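Local coordinates for Thiol:disulfide interchange protein DsbA (Neisseria meningitidis MC58, PDB 3HZ8), which probably acts as a thiol-disulfide oxidoreductase of the periplasm, passing its redox-active disulfide to newly exported proteins, at residues L29-Y34 against F150-V155; R60-V65 against Q144-T149; G162-E167 against D183-E188; L73-A78 against A129-P134. The protein carries 1 engineered substitution. All coordinates share one frame; numbering follows the deposited sequence. Where two conformers were deposited one is given.

Contact 1 of 4, residues L29-Y34 against F150-V155. Engineered in segment 150-155: Val155 (natural residue Thr).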
# COMPACT_ATOMS: atom_id res chain seq x y z
N LEU A 29 -0.46 -1.19 -6.91
CA LEU A 29 -0.51 -0.13 -5.91
C LEU A 29 -1.66 -0.38 -4.93
O LEU A 29 -2.80 -0.50 -5.36
CB LEU A 29 -0.67 1.23 -6.60
CG LEU A 29 -1.17 2.44 -5.82
CD1 LEU A 29 -0.33 2.71 -4.59
CD2 LEU A 29 -1.21 3.66 -6.74
N GLU A 30 -1.36 -0.49 -3.64
CA GLU A 30 -2.39 -0.60 -2.61
C GLU A 30 -2.47 0.69 -1.80
O GLU A 30 -1.49 1.08 -1.19
CB GLU A 30 -2.11 -1.78 -1.65
CG GLU A 30 -3.24 -2.00 -0.64
CD GLU A 30 -2.81 -2.71 0.63
OE1 GLU A 30 -1.61 -2.86 0.86
OE2 GLU A 30 -3.69 -3.09 1.42
N PHE A 31 -3.65 1.32 -1.79
CA PHE A 31 -3.96 2.35 -0.79
C PHE A 31 -4.57 1.67 0.43
O PHE A 31 -5.42 0.80 0.27
CB PHE A 31 -4.95 3.39 -1.34
CG PHE A 31 -4.36 4.29 -2.40
CD1 PHE A 31 -3.66 5.43 -2.04
CD2 PHE A 31 -4.54 4.03 -3.76
CE1 PHE A 31 -3.12 6.29 -3.02
CE2 PHE A 31 -4.02 4.89 -4.74
CZ PHE A 31 -3.30 6.02 -4.35
N PHE A 32 -4.14 2.07 1.62
CA PHE A 32 -4.58 1.40 2.84
C PHE A 32 -4.54 2.40 3.99
O PHE A 32 -4.08 3.53 3.84
CB PHE A 32 -3.66 0.20 3.18
CG PHE A 32 -2.29 0.61 3.67
CD1 PHE A 32 -1.98 0.56 5.03
CD2 PHE A 32 -1.32 1.09 2.78
CE1 PHE A 32 -0.74 0.97 5.51
CE2 PHE A 32 -0.07 1.52 3.25
CZ PHE A 32 0.23 1.46 4.61
N GLY A 33 -5.02 1.96 5.15
CA GLY A 33 -4.78 2.69 6.40
C GLY A 33 -4.45 1.67 7.47
O GLY A 33 -4.99 0.56 7.44
N TYR A 34 -3.58 2.03 8.41
CA TYR A 34 -3.24 1.09 9.50
C TYR A 34 -4.41 0.86 10.50
O TYR A 34 -4.40 -0.11 11.25
CB TYR A 34 -2.00 1.57 10.24
CG TYR A 34 -0.69 1.33 9.52
CD1 TYR A 34 -0.32 0.05 9.11
CD2 TYR A 34 0.19 2.38 9.30
CE1 TYR A 34 0.91 -0.18 8.48
CE2 TYR A 34 1.42 2.16 8.67
CZ TYR A 34 1.78 0.88 8.25
OH TYR A 34 3.00 0.67 7.63
N PHE A 150 -6.49 11.86 -6.60
CA PHE A 150 -7.16 10.70 -7.19
C PHE A 150 -8.44 10.30 -6.47
O PHE A 150 -9.08 9.29 -6.81
CB PHE A 150 -6.16 9.54 -7.39
CG PHE A 150 -5.07 9.89 -8.36
CD1 PHE A 150 -5.34 9.92 -9.73
CD2 PHE A 150 -3.81 10.27 -7.91
CE1 PHE A 150 -4.36 10.28 -10.62
CE2 PHE A 150 -2.82 10.63 -8.81
CZ PHE A 150 -3.10 10.64 -10.18
N GLN A 151 -8.83 11.12 -5.50
CA GLN A 151 -10.09 10.94 -4.75
C GLN A 151 -10.25 9.51 -4.22
O GLN A 151 -11.28 8.85 -4.41
CB GLN A 151 -11.29 11.42 -5.57
CG GLN A 151 -11.14 12.89 -6.00
CD GLN A 151 -12.24 13.34 -6.91
OE1 GLN A 151 -12.32 12.92 -8.07
NE2 GLN A 151 -13.12 14.20 -6.40
N ILE A 152 -9.20 9.04 -3.56
CA ILE A 152 -9.23 7.72 -2.95
C ILE A 152 -10.03 7.84 -1.66
O ILE A 152 -9.52 8.36 -0.66
CB ILE A 152 -7.78 7.19 -2.67
CG1 ILE A 152 -6.90 7.27 -3.92
CG2 ILE A 152 -7.81 5.77 -2.04
CD1 ILE A 152 -7.38 6.44 -5.13
N ASP A 153 -11.29 7.39 -1.68
CA ASP A 153 -12.19 7.60 -0.54
C ASP A 153 -12.56 6.31 0.18
O ASP A 153 -13.39 6.31 1.08
CB ASP A 153 -13.44 8.40 -0.95
CG ASP A 153 -14.27 7.71 -2.03
OD1 ASP A 153 -13.91 6.61 -2.49
OD2 ASP A 153 -15.31 8.29 -2.43
N GLY A 154 -11.91 5.20 -0.20
CA GLY A 154 -12.14 3.92 0.47
C GLY A 154 -10.86 3.11 0.51
O GLY A 154 -10.02 3.21 -0.38
N VAL A 155 -10.69 2.31 1.56
CA VAL A 155 -9.53 1.43 1.67
C VAL A 155 -10.01 0.05 2.11
O VAL A 155 -11.00 -0.05 2.84
CB VAL A 155 -8.47 1.98 2.66
CG1 VAL A 155 -7.78 3.19 2.08
CG2 VAL A 155 -9.08 2.31 4.02

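Contact 2 of 4, residues R60-V65 against Q144-T149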
# COMPACT_ATOMS: atom_id res chain seq x y z
N ARG A 60 3.64 -1.47 -4.48
CA ARG A 60 3.77 -0.13 -3.93
C ARG A 60 2.62 0.07 -2.97
O ARG A 60 1.48 -0.28 -3.30
CB ARG A 60 3.66 0.90 -5.06
CG ARG A 60 3.44 2.35 -4.65
CD ARG A 60 3.17 3.19 -5.90
NE ARG A 60 3.05 4.62 -5.65
CZ ARG A 60 2.76 5.52 -6.60
NH1 ARG A 60 2.57 5.13 -7.85
NH2 ARG A 60 2.68 6.81 -6.29
N THR A 61 2.89 0.67 -1.81
CA THR A 61 1.81 0.96 -0.86
C THR A 61 1.80 2.43 -0.47
O THR A 61 2.86 3.05 -0.35
CB THR A 61 1.86 0.05 0.38
OG1 THR A 61 3.06 0.31 1.11
CG2 THR A 61 1.85 -1.42 -0.04
N GLU A 62 0.61 2.99 -0.31
CA GLU A 62 0.44 4.39 0.07
C GLU A 62 -0.66 4.48 1.12
O GLU A 62 -1.73 3.90 0.94
CB GLU A 62 0.04 5.24 -1.15
CG GLU A 62 0.99 5.13 -2.37
CD GLU A 62 2.36 5.80 -2.16
OE1 GLU A 62 2.56 6.49 -1.15
OE2 GLU A 62 3.25 5.62 -3.03
N HIS A 63 -0.38 5.18 2.23
CA HIS A 63 -1.38 5.34 3.30
C HIS A 63 -2.26 6.53 2.98
O HIS A 63 -1.74 7.60 2.64
CB HIS A 63 -0.66 5.57 4.64
CG HIS A 63 -1.50 5.33 5.86
ND1 HIS A 63 -2.55 6.15 6.23
CD2 HIS A 63 -1.40 4.39 6.82
CE1 HIS A 63 -3.09 5.69 7.34
NE2 HIS A 63 -2.40 4.63 7.74
N VAL A 64 -3.58 6.36 3.06
CA VAL A 64 -4.48 7.49 2.81
C VAL A 64 -4.33 8.57 3.88
O VAL A 64 -3.92 8.29 5.01
CB VAL A 64 -5.98 7.06 2.69
CG1 VAL A 64 -6.19 6.22 1.43
CG2 VAL A 64 -6.49 6.36 3.95
N VAL A 65 -4.64 9.82 3.52
CA VAL A 65 -4.68 10.91 4.49
C VAL A 65 -6.02 11.63 4.32
O VAL A 65 -6.22 12.34 3.33
CB VAL A 65 -3.48 11.88 4.35
CG1 VAL A 65 -3.59 13.04 5.36
CG2 VAL A 65 -2.16 11.13 4.49
N GLN A 144 -0.78 12.26 0.99
CA GLN A 144 -1.94 13.12 1.05
C GLN A 144 -2.34 13.66 -0.32
O GLN A 144 -3.52 13.67 -0.67
CB GLN A 144 -1.74 14.28 2.02
CG GLN A 144 -3.00 15.10 2.21
CD GLN A 144 -2.87 16.17 3.27
OE1 GLN A 144 -1.93 16.16 4.07
NE2 GLN A 144 -3.83 17.08 3.29
N GLU A 145 -1.33 14.12 -1.08
CA GLU A 145 -1.55 14.59 -2.44
C GLU A 145 -2.22 13.54 -3.32
O GLU A 145 -3.14 13.85 -4.04
CB GLU A 145 -0.23 15.08 -3.06
CG GLU A 145 -0.37 15.67 -4.46
CD GLU A 145 0.03 14.69 -5.56
OE1 GLU A 145 1.23 14.33 -5.63
OE2 GLU A 145 -0.86 14.28 -6.36
N LEU A 146 -1.75 12.29 -3.26
CA LEU A 146 -2.38 11.22 -4.04
C LEU A 146 -3.82 10.99 -3.63
O LEU A 146 -4.70 10.83 -4.47
CB LEU A 146 -1.60 9.91 -3.91
CG LEU A 146 -0.19 9.90 -4.50
CD1 LEU A 146 0.55 8.64 -4.05
CD2 LEU A 146 -0.23 9.98 -6.03
N THR A 147 -4.06 10.97 -2.32
CA THR A 147 -5.40 10.75 -1.78
C THR A 147 -6.39 11.76 -2.37
O THR A 147 -7.48 11.39 -2.82
CB THR A 147 -5.40 10.83 -0.23
OG1 THR A 147 -4.49 9.85 0.31
CG2 THR A 147 -6.81 10.57 0.35
N GLU A 148 -5.98 13.03 -2.38
CA GLU A 148 -6.83 14.13 -2.82
C GLU A 148 -6.95 14.19 -4.34
O GLU A 148 -8.06 14.30 -4.87
CB GLU A 148 -6.32 15.45 -2.25
CG GLU A 148 -6.51 15.55 -0.70
CD GLU A 148 -5.66 16.63 -0.04
OE1 GLU A 148 -5.09 17.48 -0.75
OE2 GLU A 148 -5.57 16.63 1.22
N THR A 149 -5.82 14.13 -5.04
CA THR A 149 -5.82 14.19 -6.50
C THR A 149 -6.65 13.08 -7.12
O THR A 149 -7.42 13.32 -8.05
CB THR A 149 -4.38 14.15 -7.07
OG1 THR A 149 -3.63 15.26 -6.56
CG2 THR A 149 -4.39 14.21 -8.60
O HOH W 1 -7.05 14.96 3.06

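Contact 3 of 4, residues G162-E167 against D183-E188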
# COMPACT_ATOMS: atom_id res chain seq x y z
N GLY A 162 -1.29 1.57 -12.88
CA GLY A 162 -1.75 2.96 -12.79
C GLY A 162 -3.19 3.22 -13.19
O GLY A 162 -3.71 4.31 -12.97
N LYS A 163 -3.87 2.22 -13.76
CA LYS A 163 -5.19 2.51 -14.36
C LYS A 163 -6.32 1.52 -14.09
O LYS A 163 -7.47 1.85 -14.35
CB LYS A 163 -5.04 2.67 -15.89
CG LYS A 163 -4.60 1.40 -16.61
CD LYS A 163 -4.37 1.59 -18.11
CE LYS A 163 -5.62 2.05 -18.86
NZ LYS A 163 -5.37 2.25 -20.34
N TYR A 164 -6.01 0.32 -13.60
CA TYR A 164 -7.03 -0.72 -13.43
C TYR A 164 -7.30 -1.00 -11.96
O TYR A 164 -6.44 -1.54 -11.27
CB TYR A 164 -6.63 -2.02 -14.15
CG TYR A 164 -6.41 -1.83 -15.64
CD1 TYR A 164 -7.41 -1.34 -16.46
CD2 TYR A 164 -5.20 -2.18 -16.23
CE1 TYR A 164 -7.22 -1.18 -17.84
CE2 TYR A 164 -4.99 -2.03 -17.60
CZ TYR A 164 -6.00 -1.52 -18.39
OH TYR A 164 -5.80 -1.34 -19.74
N LYS A 165 -8.49 -0.63 -11.50
CA LYS A 165 -8.87 -0.83 -10.11
C LYS A 165 -9.47 -2.22 -9.95
O LYS A 165 -10.39 -2.57 -10.70
CB LYS A 165 -9.90 0.23 -9.68
CG LYS A 165 -10.39 0.08 -8.23
CD LYS A 165 -11.35 1.20 -7.84
CE LYS A 165 -11.95 0.92 -6.49
NZ LYS A 165 -12.83 2.02 -6.03
N VAL A 166 -8.95 -2.98 -9.00
CA VAL A 166 -9.51 -4.30 -8.68
C VAL A 166 -10.84 -4.13 -7.94
O VAL A 166 -10.92 -3.38 -6.98
CB VAL A 166 -8.54 -5.11 -7.81
CG1 VAL A 166 -9.15 -6.47 -7.46
CG2 VAL A 166 -7.21 -5.28 -8.52
N GLU A 167 -11.88 -4.82 -8.41
CA GLU A 167 -13.16 -4.84 -7.70
C GLU A 167 -13.23 -6.21 -7.02
O GLU A 167 -13.46 -7.23 -7.67
CB GLU A 167 -14.33 -4.63 -8.66
CG GLU A 167 -14.24 -3.36 -9.52
CD GLU A 167 -14.49 -2.08 -8.74
OE1 GLU A 167 -15.23 -2.15 -7.74
OE2 GLU A 167 -13.95 -1.01 -9.11
N ASP A 183 -0.82 -9.00 -16.67
CA ASP A 183 -0.59 -9.47 -18.04
C ASP A 183 -1.16 -8.48 -19.06
O ASP A 183 -0.51 -8.17 -20.07
CB ASP A 183 -1.17 -10.88 -18.23
CG ASP A 183 -1.09 -11.36 -19.67
OD1 ASP A 183 0.02 -11.63 -20.15
OD2 ASP A 183 -2.15 -11.46 -20.32
N LYS A 184 -2.36 -7.97 -18.79
CA LYS A 184 -3.00 -6.98 -19.68
C LYS A 184 -2.10 -5.75 -19.83
O LYS A 184 -1.85 -5.30 -20.96
CB LYS A 184 -4.39 -6.60 -19.15
CG LYS A 184 -5.18 -5.64 -20.03
CD LYS A 184 -6.55 -5.37 -19.41
CE LYS A 184 -7.38 -4.38 -20.21
NZ LYS A 184 -7.80 -4.92 -21.54
N VAL A 185 -1.62 -5.23 -18.71
CA VAL A 185 -0.68 -4.10 -18.67
C VAL A 185 0.63 -4.40 -19.40
O VAL A 185 1.07 -3.62 -20.25
CB VAL A 185 -0.37 -3.68 -17.20
CG1 VAL A 185 0.83 -2.72 -17.13
CG2 VAL A 185 -1.60 -3.05 -16.57
N ARG A 186 1.26 -5.52 -19.05
CA ARG A 186 2.54 -5.94 -19.59
C ARG A 186 2.49 -5.89 -21.11
O ARG A 186 3.39 -5.35 -21.76
CB ARG A 186 2.89 -7.35 -19.10
CG ARG A 186 4.31 -7.81 -19.33
CD ARG A 186 4.53 -9.20 -18.74
NE ARG A 186 4.74 -9.18 -17.29
CZ ARG A 186 3.90 -9.66 -16.38
NH1 ARG A 186 2.75 -10.23 -16.74
NH2 ARG A 186 4.21 -9.59 -15.09
N GLU A 187 1.42 -6.43 -21.67
CA GLU A 187 1.29 -6.52 -23.12
C GLU A 187 0.77 -5.25 -23.80
O GLU A 187 1.05 -5.01 -24.98
CB GLU A 187 0.49 -7.77 -23.51
CG GLU A 187 1.12 -9.08 -22.99
CD GLU A 187 2.62 -9.25 -23.32
OE1 GLU A 187 3.13 -8.57 -24.24
OE2 GLU A 187 3.29 -10.07 -22.65
N GLU A 188 0.02 -4.44 -23.06
CA GLU A 188 -0.35 -3.09 -23.50
C GLU A 188 0.88 -2.21 -23.66
O GLU A 188 1.04 -1.55 -24.69
CB GLU A 188 -1.30 -2.42 -22.50
CG GLU A 188 -2.73 -2.86 -22.62
CD GLU A 188 -3.66 -2.09 -21.70
OE1 GLU A 188 -3.24 -1.68 -20.59
OE2 GLU A 188 -4.83 -1.90 -22.10

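Contact 4 of 4, residues L73-A78 against A129-P134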
# COMPACT_ATOMS: atom_id res chain seq x y z
N LEU A 73 0.23 8.81 10.64
CA LEU A 73 0.18 7.42 10.21
C LEU A 73 0.80 7.24 8.84
O LEU A 73 1.44 6.23 8.57
CB LEU A 73 -1.26 6.90 10.21
CG LEU A 73 -1.96 6.79 11.57
CD1 LEU A 73 -3.43 6.36 11.42
CD2 LEU A 73 -1.18 5.86 12.54
N ALA A 74 0.58 8.21 7.95
CA ALA A 74 1.25 8.19 6.65
C ALA A 74 2.78 8.30 6.80
O ALA A 74 3.53 7.62 6.08
CB ALA A 74 0.69 9.27 5.74
N ARG A 75 3.25 9.14 7.74
CA ARG A 75 4.69 9.23 8.01
C ARG A 75 5.25 7.90 8.54
O ARG A 75 6.38 7.52 8.20
CB ARG A 75 4.98 10.37 8.99
CG ARG A 75 6.44 10.80 8.92
CD ARG A 75 6.74 12.07 9.71
NE ARG A 75 8.12 12.46 9.44
CZ ARG A 75 8.73 13.50 10.01
NH1 ARG A 75 8.09 14.25 10.89
NH2 ARG A 75 10.00 13.77 9.69
N LEU A 76 4.48 7.21 9.38
CA LEU A 76 4.83 5.85 9.80
C LEU A 76 4.94 4.90 8.61
O LEU A 76 5.90 4.13 8.52
CB LEU A 76 3.82 5.30 10.81
CG LEU A 76 4.03 3.84 11.26
CD1 LEU A 76 5.44 3.60 11.77
CD2 LEU A 76 2.98 3.43 12.27
N ALA A 77 3.95 4.92 7.71
CA ALA A 77 3.98 4.06 6.53
C ALA A 77 5.24 4.35 5.70
O ALA A 77 5.94 3.42 5.25
CB ALA A 77 2.73 4.25 5.69
N ALA A 78 5.54 5.64 5.53
CA ALA A 78 6.74 6.08 4.83
C ALA A 78 7.98 5.50 5.51
O ALA A 78 8.83 4.92 4.84
CB ALA A 78 6.79 7.59 4.80
N ALA A 129 14.33 6.18 13.22
CA ALA A 129 15.23 7.10 12.52
C ALA A 129 14.65 7.59 11.20
O ALA A 129 14.76 8.76 10.87
CB ALA A 129 16.60 6.46 12.31
N ALA A 130 14.03 6.67 10.46
CA ALA A 130 13.37 7.02 9.21
C ALA A 130 12.21 7.99 9.46
O ALA A 130 12.02 8.93 8.69
CB ALA A 130 12.88 5.77 8.49
N TYR A 131 11.43 7.75 10.52
CA TYR A 131 10.33 8.63 10.89
C TYR A 131 10.84 10.05 11.15
O TYR A 131 10.22 11.03 10.76
CB TYR A 131 9.56 8.11 12.12
CG TYR A 131 8.43 9.02 12.56
CD1 TYR A 131 7.13 8.84 12.09
CD2 TYR A 131 8.67 10.11 13.41
CE1 TYR A 131 6.10 9.69 12.48
CE2 TYR A 131 7.65 10.96 13.80
CZ TYR A 131 6.36 10.74 13.33
OH TYR A 131 5.35 11.59 13.72
N GLU A 132 12.00 10.14 11.79
CA GLU A 132 12.54 11.44 12.16
C GLU A 132 13.27 12.15 11.01
O GLU A 132 13.67 13.30 11.15
CB GLU A 132 13.43 11.32 13.40
CG GLU A 132 12.62 10.86 14.62
CD GLU A 132 12.92 11.65 15.88
OE1 GLU A 132 13.13 11.01 16.93
OE2 GLU A 132 12.96 12.91 15.82
N SER A 133 13.42 11.46 9.88
CA SER A 133 14.13 12.01 8.72
C SER A 133 13.21 12.85 7.83
O SER A 133 12.00 12.60 7.76
CB SER A 133 14.76 10.88 7.90
OG SER A 133 13.77 10.17 7.19
N PRO A 134 13.78 13.83 7.10
CA PRO A 134 12.95 14.61 6.20
C PRO A 134 12.30 13.78 5.07
O PRO A 134 11.24 14.18 4.61
CB PRO A 134 13.93 15.63 5.60
CG PRO A 134 15.07 15.67 6.56
CD PRO A 134 15.19 14.29 7.09

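Contact 1 of 4, residues L29-Y34 against F150-V155
Ile152 and Val155, on the loop that carries the chain from helix 134-149 back to the sheet of the thioredoxin fold, lean against Phe31 and Phe32 at the end of strand 26-32. The loop begins with a Schellman motif: Gln151 has positive phi, and the amides of Ile152 and Gln151 fold back to the carbonyls of Thr147 and Glu148. This turn leads into Ile152, which lies across the Phe31 ring. Ile152 CG1 is 3.8 Å from the ring centroid and only 9° off the normal, a CH-pi contact, while CD1 reaches Phe31 CE2 at 3.7 Å and CG2 touches Phe31 CG and CB. A branched aliphatic residue suits the place because three carbons spread over one face of the ring; Leu29 CD1 lies against the opposite face, nearer the rim. The Ile152 carbonyl accepts a hydrogen bond from Trp66 NE1.

Two residues on, Gly154 brings the chain to Val155, an engineered residue where the natural protein has threonine. It is probably the residue that precedes the cis-proline, as in other DsbA proteins. Its side chain also touches Cys39 of the redox-active disulfide and Val64. With CG1 anti to its carbonyl carbon (chi1 -71°), Val155 directs that methyl at the strand backbone: Val155 CG1 is 3.8 Å from Phe31 O and 3.7 Å from Phe32 CA. Phe32 CB points away from the loop, leaving its CA to meet the valine. The other methyl reaches less closely, with Val155 CG2 4.2 Å from Gly33 N.

Contact 2 of 4, residues R60-V65 against Q144-T149
Val65 N donates to Thr147 OG1 across the contact at 3.2 Å, tying the chain just beyond strand 57-63 to helix 134-149. Threonine suits this spot: its hydroxyl accepts from the amide while bonding in turn to the Met143 carbonyl one helical turn back, and Thr147 CG2 packs 3.5 Å from Val65 O. Beside it, Val65 crosses Gln144 at about a right angle, CB to CB 3.8 Å, with Val65 CG1 along the glutamine stem and CG2 against the Gln144 backbone.

Earlier on the strand, Leu146 CD1 meets Arg60 NH2 tip to tip at 3.6 Å and also rests on the Glu62 carboxylate. These buried charges are paired: Arg60 NE reaches Glu62 OE2 at 2.8 Å, nearly straight at 174°, in the guanidinium plane and on the anti lone pair, and Arg60 NH1 has Glu27 as a second acidic partner. Further out, the extended Gln144 chain (CG anti to N, chi1 -174°) brings NE2 to Glu148 OE2 at 2.7 Å. A water bridges the same carboxylate oxygen to Val65 O, donating to both.

Here the helix runs almost perpendicular to the strand, 84° between directions and 8.8 Å between axes. Strand 57-63 is an outermost strand of the sheet, hydrogen-bonded to strand 26-32, while helix 71-83 packs on the His63 and Val65 side chains.

Contact 3 of 4, residues G162-E167 against D183-E188
Tyr164 reaches from strand 164-166 to helix 171-191 and ends on the carboxylate of Glu188. Its CB points toward the helix, and with CG anti to the carbonyl carbon (chi1 -59°) the ring is sent across the gap between elements whose axes lie 11.8 Å apart and run almost antiparallel. Along one edge, Tyr164 CD2 and CE2 both come within 3.7 Å of Val185 CG2, which lies near the ring plane. Lys163 CG sits 3.5 Å above the ring plane, over its centre. That neighbour can fold onto the ring because a classic beta bulge makes Lys163 and Tyr164 face the same residue of strand 157-160. At the far end, Lys184 crosses the ring at about a right angle, its CE 3.7 Å from Tyr164 CZ.

The tip is polar. Tyr164 OH donates to Glu188 OE1 at 2.7 Å, approaching on the syn side and 17° out of the carboxylate plane, and Glu188 OE2 is just as near the hydroxyl at 2.6 Å. Tyrosine thus fits between sheet and helix, with a ring edge for Val185, further contacts to Val13 and Leu181, and a para hydroxyl that carries the reach on to Glu188. Lys163 NZ stays 4.5 Å from Glu188 OE1, beyond a salt bridge, yet its charge and the phenolic proton would both be expected to favour the ionised carboxylate.

Contact 4 of 4, residues L73-A78 against A129-P134
Across one face of the Tyr131 ring lies the Arg75 side chain, while Leu76 N approaches the ring edge. Arg75 CD sits 3.7 Å above the ring plane, offset toward the rim, and CZ is 4.8 Å from the centroid and 15° off the normal, a cation-pi contact with the two planes 29° apart. One face of the guanidinium holds Tyr131 O, only 3.0 Å from Arg75 CZ, a close approach whose angles do not make a hydrogen bond. At its edge, Arg75 NH2 donates to Ser133 O at 3.0 Å, within the guanidinium plane but well above the carbonyl plane. Arg75 NE is bonded to Ser136 OG.

The extended chain, CG anti to N (chi1 -160°), lets CD lie over the ring while CB and CG touch CE1, and carries the charge to the carbonyls where helix 124-132 ends, a place of partial negative charge that would favour a cation. Ser133 OG donates to Ala130 O at 2.6 Å, a carbonyl that also takes Ser133 N.

Arg75 thus joins helix 71-83 to the junction between helices 124-132 and 134-149, touching Gln137 of the latter, while Tyr131 and Leu76 both pack on Leu112 of helix 109-118.

In the fold
Contacts 1 and 2 are buried in the core, their centres 6 Å apart; they use the neighbouring strands 26-32 and 57-63, and meet helix 134-149 and the loop leaving it. Contact 1 rests on apolar side chains, beside the redox-active disulfide; contact 2 mixes aliphatic packing with a buried ion pair and a threonine-amide bond. Contacts 3 and 4 are only partly buried and lie on opposite sides of the chain's centre, about 30 Å apart between centres. Both rest on a tyrosine, but it donates to an acid in contact 3 and receives an arginine in contact 4. Contact 3 belongs to the sheet and its C-terminal helix, contact 4 to the helices inserted within the thioredoxin fold.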